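Local coordinates for outer membrane protein YopM (Yersinia pestis, PDB 1JL5) that probably acts as a secreted effector that alters host cell physiology and promotes survival of the bacterium in host tissues, at residues A[119-124]-A[139-144]; A[164-169]-A[184-189]; A[318-323]-A[336-341]. One frame throughout, in Å; residues are numbered along the deposited sequence.

Contact 1: A[119-124]-A[139-144]; sequences DNNNLK and SNNQLE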
loop_
_atom_site.group_PDB
_atom_site.type_symbol
_atom_site.label_atom_id
_atom_site.label_comp_id
_atom_site.label_asym_id
_atom_site.label_seq_id
_atom_site.Cartn_x
_atom_site.Cartn_y
_atom_site.Cartn_z
ATOM N N ASP A 119 -30.511 1.165 6.046
ATOM C CA ASP A 119 -29.341 1.216 5.192
ATOM C C ASP A 119 -28.741 -0.176 5.200
ATOM O O ASP A 119 -28.960 -0.950 6.135
ATOM C CB ASP A 119 -28.325 2.197 5.755
ATOM C CG ASP A 119 -27.983 1.896 7.190
ATOM O OD1 ASP A 119 -28.857 2.126 8.052
ATOM O OD2 ASP A 119 -26.860 1.415 7.461
ATOM N N ASN A 120 -27.987 -0.496 4.156
ATOM C CA ASN A 120 -27.345 -1.791 4.067
ATOM C C ASN A 120 -28.336 -2.938 4.113
ATOM O O ASN A 120 -28.354 -3.750 5.034
ATOM C CB ASN A 120 -26.317 -1.922 5.183
ATOM C CG ASN A 120 -25.199 -0.920 5.039
ATOM O OD1 ASN A 120 -24.334 -1.070 4.180
ATOM N ND2 ASN A 120 -25.225 0.123 5.858
ATOM N N ASN A 121 -29.174 -2.969 3.094
ATOM C CA ASN A 121 -30.159 -4.009 2.929
ATOM C C ASN A 121 -30.206 -4.230 1.439
ATOM O O ASN A 121 -29.373 -3.695 0.718
ATOM C CB ASN A 121 -31.510 -3.564 3.482
ATOM C CG ASN A 121 -31.600 -3.764 4.972
ATOM O OD1 ASN A 121 -31.532 -4.891 5.449
ATOM N ND2 ASN A 121 -31.736 -2.677 5.718
ATOM N N ASN A 122 -31.170 -5.009 0.979
ATOM C CA ASN A 122 -31.282 -5.305 -0.439
ATOM C C ASN A 122 -32.572 -4.737 -0.986
ATOM O O ASN A 122 -33.172 -5.295 -1.898
ATOM C CB ASN A 122 -31.239 -6.818 -0.640
ATOM C CG ASN A 122 -29.969 -7.434 -0.089
ATOM O OD1 ASN A 122 -29.927 -8.620 0.239
ATOM N ND2 ASN A 122 -28.919 -6.631 0.008
ATOM N N LEU A 123 -32.993 -3.613 -0.422
ATOM C CA LEU A 123 -34.221 -2.972 -0.853
ATOM C C LEU A 123 -34.075 -2.448 -2.266
ATOM O O LEU A 123 -33.155 -1.690 -2.562
ATOM C CB LEU A 123 -34.570 -1.826 0.095
ATOM C CG LEU A 123 -34.797 -2.234 1.549
ATOM C CD1 LEU A 123 -35.058 -0.995 2.386
ATOM C CD2 LEU A 123 -35.974 -3.200 1.632
ATOM N N LYS A 124 -34.978 -2.859 -3.147
ATOM C CA LYS A 124 -34.931 -2.402 -4.528
ATOM C C LYS A 124 -35.984 -1.329 -4.718
ATOM O O LYS A 124 -35.962 -0.582 -5.695
ATOM C CB LYS A 124 -35.182 -3.563 -5.493
ATOM C CG LYS A 124 -34.098 -4.632 -5.459
ATOM C CD LYS A 124 -34.181 -5.557 -6.670
ATOM C CE LYS A 124 -33.930 -4.793 -7.965
ATOM N NZ LYS A 124 -33.931 -5.675 -9.173
ATOM N N SER A 139 -29.553 4.057 2.643
ATOM C CA SER A 139 -28.299 3.975 1.928
ATOM C C SER A 139 -27.905 2.516 1.819
ATOM O O SER A 139 -28.391 1.671 2.572
ATOM C CB SER A 139 -27.206 4.743 2.667
ATOM O OG SER A 139 -26.908 4.118 3.899
ATOM N N ASN A 140 -27.030 2.223 0.866
ATOM C CA ASN A 140 -26.549 0.871 0.686
ATOM C C ASN A 140 -27.672 -0.129 0.514
ATOM O O ASN A 140 -27.827 -1.071 1.287
ATOM C CB ASN A 140 -25.674 0.487 1.867
ATOM C CG ASN A 140 -24.490 1.403 2.013
ATOM O OD1 ASN A 140 -23.715 1.569 1.077
ATOM N ND2 ASN A 140 -24.343 2.011 3.184
ATOM N N ASN A 141 -28.466 0.103 -0.513
ATOM C CA ASN A 141 -29.553 -0.783 -0.842
ATOM C C ASN A 141 -29.499 -0.911 -2.340
ATOM O O ASN A 141 -28.480 -0.597 -2.949
ATOM C CB ASN A 141 -30.882 -0.202 -0.363
ATOM C CG ASN A 141 -31.194 -0.605 1.058
ATOM O OD1 ASN A 141 -31.544 -1.754 1.316
ATOM N ND2 ASN A 141 -31.047 0.325 1.993
ATOM N N GLN A 142 -30.582 -1.375 -2.938
ATOM C CA GLN A 142 -30.606 -1.541 -4.375
ATOM C C GLN A 142 -31.775 -0.770 -4.926
ATOM O O GLN A 142 -32.386 -1.166 -5.913
ATOM C CB GLN A 142 -30.731 -3.022 -4.717
ATOM C CG GLN A 142 -29.513 -3.829 -4.317
ATOM C CD GLN A 142 -29.784 -5.315 -4.312
ATOM O OE1 GLN A 142 -30.282 -5.870 -5.289
ATOM N NE2 GLN A 142 -29.461 -5.969 -3.202
ATOM N N LEU A 143 -32.085 0.343 -4.275
ATOM C CA LEU A 143 -33.195 1.168 -4.704
ATOM C C LEU A 143 -32.964 1.610 -6.134
ATOM O O LEU A 143 -31.949 2.228 -6.448
ATOM C CB LEU A 143 -33.332 2.376 -3.784
ATOM C CG LEU A 143 -33.597 2.014 -2.323
ATOM C CD1 LEU A 143 -33.735 3.285 -1.514
ATOM C CD2 LEU A 143 -34.863 1.167 -2.216
ATOM N N GLU A 144 -33.902 1.261 -7.002
ATOM C CA GLU A 144 -33.809 1.609 -8.411
ATOM C C GLU A 144 -34.467 2.960 -8.563
ATOM O O GLU A 144 -34.142 3.735 -9.456
ATOM C CB GLU A 144 -34.552 0.576 -9.248
ATOM C CG GLU A 144 -34.307 -0.844 -8.787
ATOM C CD GLU A 144 -33.613 -1.678 -9.831
ATOM O OE1 GLU A 144 -32.565 -1.232 -10.346
ATOM O OE2 GLU A 144 -34.114 -2.782 -10.129
HETATM O O HOH W 1 -27.861 -3.890 -1.349
#
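N121 and N141 occupy equivalent positions in successive leucine-rich repeats, LRR 3 and LRR 4, and form two rungs of the asparagine stack that follows the strands of this fold. Their side chains lie alongside each other and point the same way, with amide planes only 21° apart. CG of N141 stands beside its own backbone N (chi1 -88°), which brings OD1 against the backbone of the 119-124 coil. There L123 N donates to N141 OD1 at 2.9 Å, although the place of this oxygen in the model is less sure. ND2 of N141 is satisfied by the carbonyls of V118 and V138, while N121 bonds in the same manner to V118, A98 and L103 N. The backbones add N121 N to N140 O at 2.9 Å and, further on, E144 N to K124 O at 3.1 Å. Between them, water 1 donates to N121 O at 2.6 Å and accepts from Q142 NE2. K124 and E144 run outward side by side, K124 NZ 3.1 Å from E144 OE2 in a salt bridge. Among the leucines, L123 CB meets L143 CD2 at 3.8 Å. The buried amides thus serve as both donors and acceptors, satisfying backbone groups where the coil turns away from the strands, and the exposed ion pair would add a modest attraction at the solvent-facing edge.

Contact 2: A[164-169]-A[184-189]; sequences SLKKLP and QLEELP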
loop_
_atom_site.group_PDB
_atom_site.type_symbol
_atom_site.label_atom_id
_atom_site.label_comp_id
_atom_site.label_asym_id
_atom_site.label_seq_id
_atom_site.Cartn_x
_atom_site.Cartn_y
_atom_site.Cartn_z
ATOM N N SER A 164 -29.210 2.336 -6.551
ATOM C CA SER A 164 -29.158 2.311 -7.999
ATOM C C SER A 164 -30.133 3.328 -8.539
ATOM O O SER A 164 -30.815 3.093 -9.531
ATOM C CB SER A 164 -29.493 0.914 -8.502
ATOM O OG SER A 164 -28.568 -0.008 -7.961
ATOM N N LEU A 165 -30.192 4.471 -7.871
ATOM C CA LEU A 165 -31.089 5.533 -8.280
ATOM C C LEU A 165 -30.563 6.231 -9.524
ATOM O O LEU A 165 -29.424 6.698 -9.557
ATOM C CB LEU A 165 -31.257 6.537 -7.139
ATOM C CG LEU A 165 -31.837 5.907 -5.869
ATOM C CD1 LEU A 165 -31.893 6.935 -4.759
ATOM C CD2 LEU A 165 -33.228 5.352 -6.163
ATOM N N LYS A 166 -31.400 6.273 -10.554
ATOM C CA LYS A 166 -31.046 6.922 -11.809
ATOM C C LYS A 166 -31.537 8.353 -11.674
ATOM O O LYS A 166 -31.023 9.269 -12.314
ATOM C CB LYS A 166 -31.752 6.246 -12.984
ATOM C CG LYS A 166 -31.363 4.788 -13.195
ATOM C CD LYS A 166 -30.018 4.642 -13.898
ATOM C CE LYS A 166 -30.088 5.117 -15.347
ATOM N NZ LYS A 166 -28.810 4.879 -16.086
ATOM N N LYS A 167 -32.539 8.533 -10.825
ATOM C CA LYS A 167 -33.111 9.844 -10.590
ATOM C C LYS A 167 -33.654 9.936 -9.178
ATOM O O LYS A 167 -33.978 8.928 -8.559
ATOM C CB LYS A 167 -34.256 10.111 -11.579
ATOM C CG LYS A 167 -33.827 10.061 -13.034
ATOM C CD LYS A 167 -34.958 10.430 -13.985
ATOM C CE LYS A 167 -34.439 10.516 -15.417
ATOM N NZ LYS A 167 -35.467 10.995 -16.382
ATOM N N LEU A 168 -33.709 11.155 -8.661
ATOM C CA LEU A 168 -34.249 11.393 -7.338
ATOM C C LEU A 168 -35.563 12.106 -7.551
ATOM O O LEU A 168 -35.656 13.005 -8.382
ATOM C CB LEU A 168 -33.339 12.298 -6.513
ATOM C CG LEU A 168 -32.035 11.713 -5.992
ATOM C CD1 LEU A 168 -31.340 12.762 -5.137
ATOM C CD2 LEU A 168 -32.323 10.452 -5.175
ATOM N N PRO A 169 -36.609 11.698 -6.830
ATOM C CA PRO A 169 -37.887 12.387 -7.016
ATOM C C PRO A 169 -37.663 13.815 -6.527
ATOM O O PRO A 169 -36.669 14.087 -5.847
ATOM C CB PRO A 169 -38.829 11.612 -6.100
ATOM C CG PRO A 169 -38.225 10.237 -6.079
ATOM C CD PRO A 169 -36.758 10.534 -5.944
ATOM N N GLN A 184 -26.773 6.473 -9.617
ATOM C CA GLN A 184 -26.550 6.617 -11.045
ATOM C C GLN A 184 -27.306 7.846 -11.496
ATOM O O GLN A 184 -27.830 7.910 -12.605
ATOM C CB GLN A 184 -27.043 5.361 -11.757
ATOM C CG GLN A 184 -26.401 4.103 -11.196
ATOM C CD GLN A 184 -27.156 2.836 -11.546
ATOM O OE1 GLN A 184 -26.784 1.742 -11.117
ATOM N NE2 GLN A 184 -28.221 2.974 -12.329
ATOM N N LEU A 185 -27.354 8.827 -10.609
ATOM C CA LEU A 185 -28.046 10.064 -10.896
ATOM C C LEU A 185 -27.326 10.814 -11.998
ATOM O O LEU A 185 -26.115 11.019 -11.945
ATOM C CB LEU A 185 -28.113 10.933 -9.643
ATOM C CG LEU A 185 -28.758 10.273 -8.422
ATOM C CD1 LEU A 185 -28.722 11.240 -7.247
ATOM C CD2 LEU A 185 -30.193 9.866 -8.751
ATOM N N GLU A 186 -28.081 11.205 -13.012
ATOM C CA GLU A 186 -27.518 11.959 -14.109
ATOM C C GLU A 186 -27.895 13.405 -13.852
ATOM O O GLU A 186 -27.324 14.327 -14.421
ATOM C CB GLU A 186 -28.091 11.461 -15.428
ATOM C CG GLU A 186 -27.691 10.033 -15.726
ATOM C CD GLU A 186 -28.267 9.529 -17.024
ATOM O OE1 GLU A 186 -27.976 10.137 -18.077
ATOM O OE2 GLU A 186 -29.011 8.524 -16.988
ATOM N N GLU A 187 -28.864 13.585 -12.967
ATOM C CA GLU A 187 -29.330 14.905 -12.587
ATOM C C GLU A 187 -29.862 14.828 -11.175
ATOM O O GLU A 187 -30.242 13.763 -10.701
ATOM C CB GLU A 187 -30.467 15.378 -13.489
ATOM C CG GLU A 187 -30.103 15.605 -14.938
ATOM C CD GLU A 187 -31.312 16.018 -15.760
ATOM O OE1 GLU A 187 -31.950 17.037 -15.412
ATOM O OE2 GLU A 187 -31.625 15.322 -16.750
ATOM N N LEU A 188 -29.871 15.966 -10.503
ATOM C CA LEU A 188 -30.410 16.048 -9.167
ATOM C C LEU A 188 -31.684 16.842 -9.364
ATOM O O LEU A 188 -31.786 17.629 -10.301
ATOM C CB LEU A 188 -29.472 16.813 -8.238
ATOM C CG LEU A 188 -28.208 16.095 -7.763
ATOM C CD1 LEU A 188 -27.406 17.025 -6.868
ATOM C CD2 LEU A 188 -28.590 14.829 -7.008
ATOM N N PRO A 189 -32.688 16.623 -8.516
ATOM C CA PRO A 189 -33.904 17.406 -8.716
ATOM C C PRO A 189 -33.569 18.850 -8.371
ATOM O O PRO A 189 -32.488 19.131 -7.855
ATOM C CB PRO A 189 -34.883 16.776 -7.732
ATOM C CG PRO A 189 -33.982 16.305 -6.630
ATOM C CD PRO A 189 -32.834 15.691 -7.386
HETATM O O HOH W 2 -25.817 -0.393 -9.562
HETATM O O HOH W 3 -30.962 1.746 -11.858
HETATM O O HOH W 4 -31.067 11.751 -13.007
HETATM O O HOH W 5 -27.051 6.796 -14.845
HETATM O O HOH W 6 -32.678 13.203 -9.945
#
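L168 and L185 make the central apolar contact, their side chains crossing at about a right angle with L168 CG 3.6 Å from L185 CD1. L168 reaches two further neighbours: L168 CB lies 3.5 Å from P189 CD, and L168 CD1 3.9 Å from L188 CD2. At the other end of the segments Q184 N donates to L165 O at 2.7 Å, the N-H tilted 25° from the carbonyl plane. Next to this bond the side chains of K166 and Q184 cross, CD of K166 lying beside the Q184 amide. K166 bends at chi2 (-79°) and again at chi3, folding NZ back over the glutamine toward E186, where OE2 is a long 3.8 Å from NZ. Water 5 accepts from K166 NZ, donates to Q184 O at 2.6 Å and makes a weak bond to E186 OE2. Where the backbones diverge, water takes over again: water 4 joins K166 O to E186 N, and water 6 accepts from L168 N at 2.6 Å while donating to E187 O. In the next shell N183 OD1 and N205 OD1 accept from the backbone N of L165 and L185, as N141 OD1 does from L123 N. R370 of the third subunit packs on K166. The two segments run nearly parallel on the coils that leave strands 157-159 and 177-179, the second leading on to strand 199-201.

Contact 3: A[318-323]-A[336-341]; sequences SLEELN and PPRLER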
loop_
_atom_site.group_PDB
_atom_site.type_symbol
_atom_site.label_atom_id
_atom_site.label_comp_id
_atom_site.label_asym_id
_atom_site.label_seq_id
_atom_site.Cartn_x
_atom_site.Cartn_y
_atom_site.Cartn_z
ATOM N N SER A 318 -1.525 29.624 9.809
ATOM C CA SER A 318 -2.562 28.755 10.347
ATOM C C SER A 318 -2.423 27.326 9.828
ATOM O O SER A 318 -2.977 26.384 10.400
ATOM C CB SER A 318 -3.920 29.282 9.924
ATOM O OG SER A 318 -3.945 29.429 8.515
ATOM N N LEU A 319 -1.682 27.179 8.737
ATOM C CA LEU A 319 -1.517 25.887 8.105
ATOM C C LEU A 319 -0.987 24.814 9.026
ATOM O O LEU A 319 0.103 24.929 9.583
ATOM C CB LEU A 319 -0.607 26.009 6.889
ATOM C CG LEU A 319 -0.803 24.875 5.887
ATOM C CD1 LEU A 319 -2.242 24.881 5.401
ATOM C CD2 LEU A 319 0.147 25.049 4.727
ATOM N N GLU A 320 -1.767 23.758 9.174
ATOM C CA GLU A 320 -1.363 22.655 10.017
ATOM C C GLU A 320 -0.967 21.469 9.168
ATOM O O GLU A 320 -0.091 20.697 9.526
ATOM C CB GLU A 320 -2.495 22.297 10.956
ATOM C CG GLU A 320 -2.722 23.393 11.956
ATOM C CD GLU A 320 -3.790 23.051 12.932
ATOM O OE1 GLU A 320 -4.930 22.800 12.488
ATOM O OE2 GLU A 320 -3.487 23.034 14.140
ATOM N N GLU A 321 -1.623 21.314 8.032
ATOM C CA GLU A 321 -1.257 20.217 7.173
ATOM C C GLU A 321 -1.030 20.713 5.774
ATOM O O GLU A 321 -1.885 21.364 5.172
ATOM C CB GLU A 321 -2.316 19.122 7.157
ATOM C CG GLU A 321 -1.916 17.996 6.218
ATOM C CD GLU A 321 -2.712 16.731 6.425
ATOM O OE1 GLU A 321 -3.600 16.714 7.301
ATOM O OE2 GLU A 321 -2.440 15.751 5.701
ATOM N N LEU A 322 0.154 20.423 5.275
ATOM C CA LEU A 322 0.503 20.802 3.938
ATOM C C LEU A 322 0.865 19.545 3.196
ATOM O O LEU A 322 1.825 18.858 3.541
ATOM C CB LEU A 322 1.697 21.739 3.920
ATOM C CG LEU A 322 2.152 22.078 2.500
ATOM C CD1 LEU A 322 1.031 22.815 1.778
ATOM C CD2 LEU A 322 3.418 22.922 2.548
ATOM N N ASN A 323 0.069 19.228 2.190
ATOM C CA ASN A 323 0.367 18.081 1.374
ATOM C C ASN A 323 0.559 18.610 -0.027
ATOM O O ASN A 323 -0.395 19.011 -0.692
ATOM C CB ASN A 323 -0.768 17.066 1.385
ATOM C CG ASN A 323 -0.392 15.799 0.663
ATOM O OD1 ASN A 323 0.546 15.796 -0.136
ATOM N ND2 ASN A 323 -1.113 14.719 0.927
ATOM N N PRO A 336 4.969 27.173 8.115
ATOM C CA PRO A 336 4.318 27.867 9.223
ATOM C C PRO A 336 4.589 27.115 10.521
ATOM O O PRO A 336 4.534 25.886 10.556
ATOM C CB PRO A 336 2.844 27.851 8.820
ATOM C CG PRO A 336 2.730 26.637 7.949
ATOM C CD PRO A 336 3.984 26.706 7.127
ATOM N N PRO A 337 4.923 27.841 11.600
ATOM C CA PRO A 337 5.191 27.164 12.871
ATOM C C PRO A 337 4.041 26.301 13.375
ATOM O O PRO A 337 4.235 25.440 14.219
ATOM C CB PRO A 337 5.545 28.316 13.824
ATOM C CG PRO A 337 5.017 29.549 13.134
ATOM C CD PRO A 337 5.277 29.266 11.683
ATOM N N ARG A 338 2.845 26.521 12.852
ATOM C CA ARG A 338 1.704 25.724 13.273
ATOM C C ARG A 338 1.654 24.414 12.492
ATOM O O ARG A 338 0.935 23.494 12.866
ATOM C CB ARG A 338 0.398 26.490 13.047
ATOM C CG ARG A 338 -0.427 26.633 14.302
ATOM C CD ARG A 338 -1.824 26.075 14.152
ATOM N NE ARG A 338 -2.804 27.149 14.154
ATOM C CZ ARG A 338 -4.116 26.974 14.239
ATOM N NH1 ARG A 338 -4.631 25.754 14.330
ATOM N NH2 ARG A 338 -4.915 28.029 14.235
ATOM N N LEU A 339 2.420 24.334 11.410
ATOM C CA LEU A 339 2.419 23.141 10.571
ATOM C C LEU A 339 2.665 21.872 11.369
ATOM O O LEU A 339 3.706 21.710 11.998
ATOM C CB LEU A 339 3.477 23.249 9.476
ATOM C CG LEU A 339 3.267 22.240 8.345
ATOM C CD1 LEU A 339 1.933 22.535 7.664
ATOM C CD2 LEU A 339 4.407 22.322 7.345
ATOM N N GLU A 340 1.704 20.965 11.332
ATOM C CA GLU A 340 1.838 19.709 12.044
ATOM C C GLU A 340 2.105 18.565 11.093
ATOM O O GLU A 340 2.772 17.597 11.437
ATOM C CB GLU A 340 0.571 19.416 12.805
ATOM C CG GLU A 340 0.386 20.270 13.993
ATOM C CD GLU A 340 -0.960 20.035 14.602
ATOM O OE1 GLU A 340 -1.230 18.887 15.055
ATOM O OE2 GLU A 340 -1.754 20.997 14.615
ATOM N N ARG A 341 1.584 18.683 9.884
ATOM C CA ARG A 341 1.768 17.639 8.902
ATOM C C ARG A 341 2.335 18.212 7.625
ATOM O O ARG A 341 1.735 19.081 6.994
ATOM C CB ARG A 341 0.437 16.952 8.619
ATOM C CG ARG A 341 -0.104 16.136 9.778
ATOM C CD ARG A 341 -1.611 15.983 9.677
ATOM N NE ARG A 341 -2.053 14.595 9.766
ATOM C CZ ARG A 341 -2.007 13.721 8.759
ATOM N NH1 ARG A 341 -1.535 14.083 7.567
ATOM N NH2 ARG A 341 -2.445 12.481 8.944
#
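E321 and R341 form a salt bridge of 2.7 Å between OE2 and NH1, their side chains running the same way from paired strand positions. E321 holds CG anti to its backbone N (chi1 179°), which brings the carboxylate alongside the arginine with the two flat groups 27° apart. A second bridge joins E320 OE2 to R338 NH1 at 3.0 Å. Here the N-H, in the guanidinium plane, meets the oxygen from above the carboxylate, the carboxylate and guanidinium planes being nearly perpendicular (84°). That arginine is also held by N80 O and G55 O of the second subunit. E320 OE2 and E340 OE2 lie 2.7 Å apart, a like-charge approach that R338 may ease and that is consistent with a raised pKa for one of the pair. On the backbone, E320 O accepts from both E340 N and R341 N, each at 2.6 Å, the first on a lone pair in the carbonyl plane. L322 N donates to R341 O at 2.7 Å, continuing the parallel pairing. Packing completes the contact on the inner side: L339 CD1 sits 3.8 Å from L322 CB and close to L319, while L319 CB rests on P336 CG at 3.6 Å. P336 to L339 form a type I turn delivering the chain to the bridge of E321 with R341, the parallel strand pairing by which one leucine-rich repeat is joined to the next in a solenoid.

How the contacts relate
Three positions in one solenoid show how a repeated backbone is joined by different chemistry. Contact 3 is the buried one and lies where the coil enters the parallel strands; contacts 1 and 2 are partly buried and lie on the coils leaving them. Contact 1 relies on asparagine amides and backbone bonds, contact 2 on leucine and proline packing with bridging waters, and contact 3 on strand pairing and charged side chains. Contacts 1 and 2 touch, L143 O and S164 N probably forming a hydrogen bond at 2.7 Å. Contact 3 is about 41 Å from contact 1 and 39 Å from contact 2, centre to centre, on the opposite side of the chain's centre.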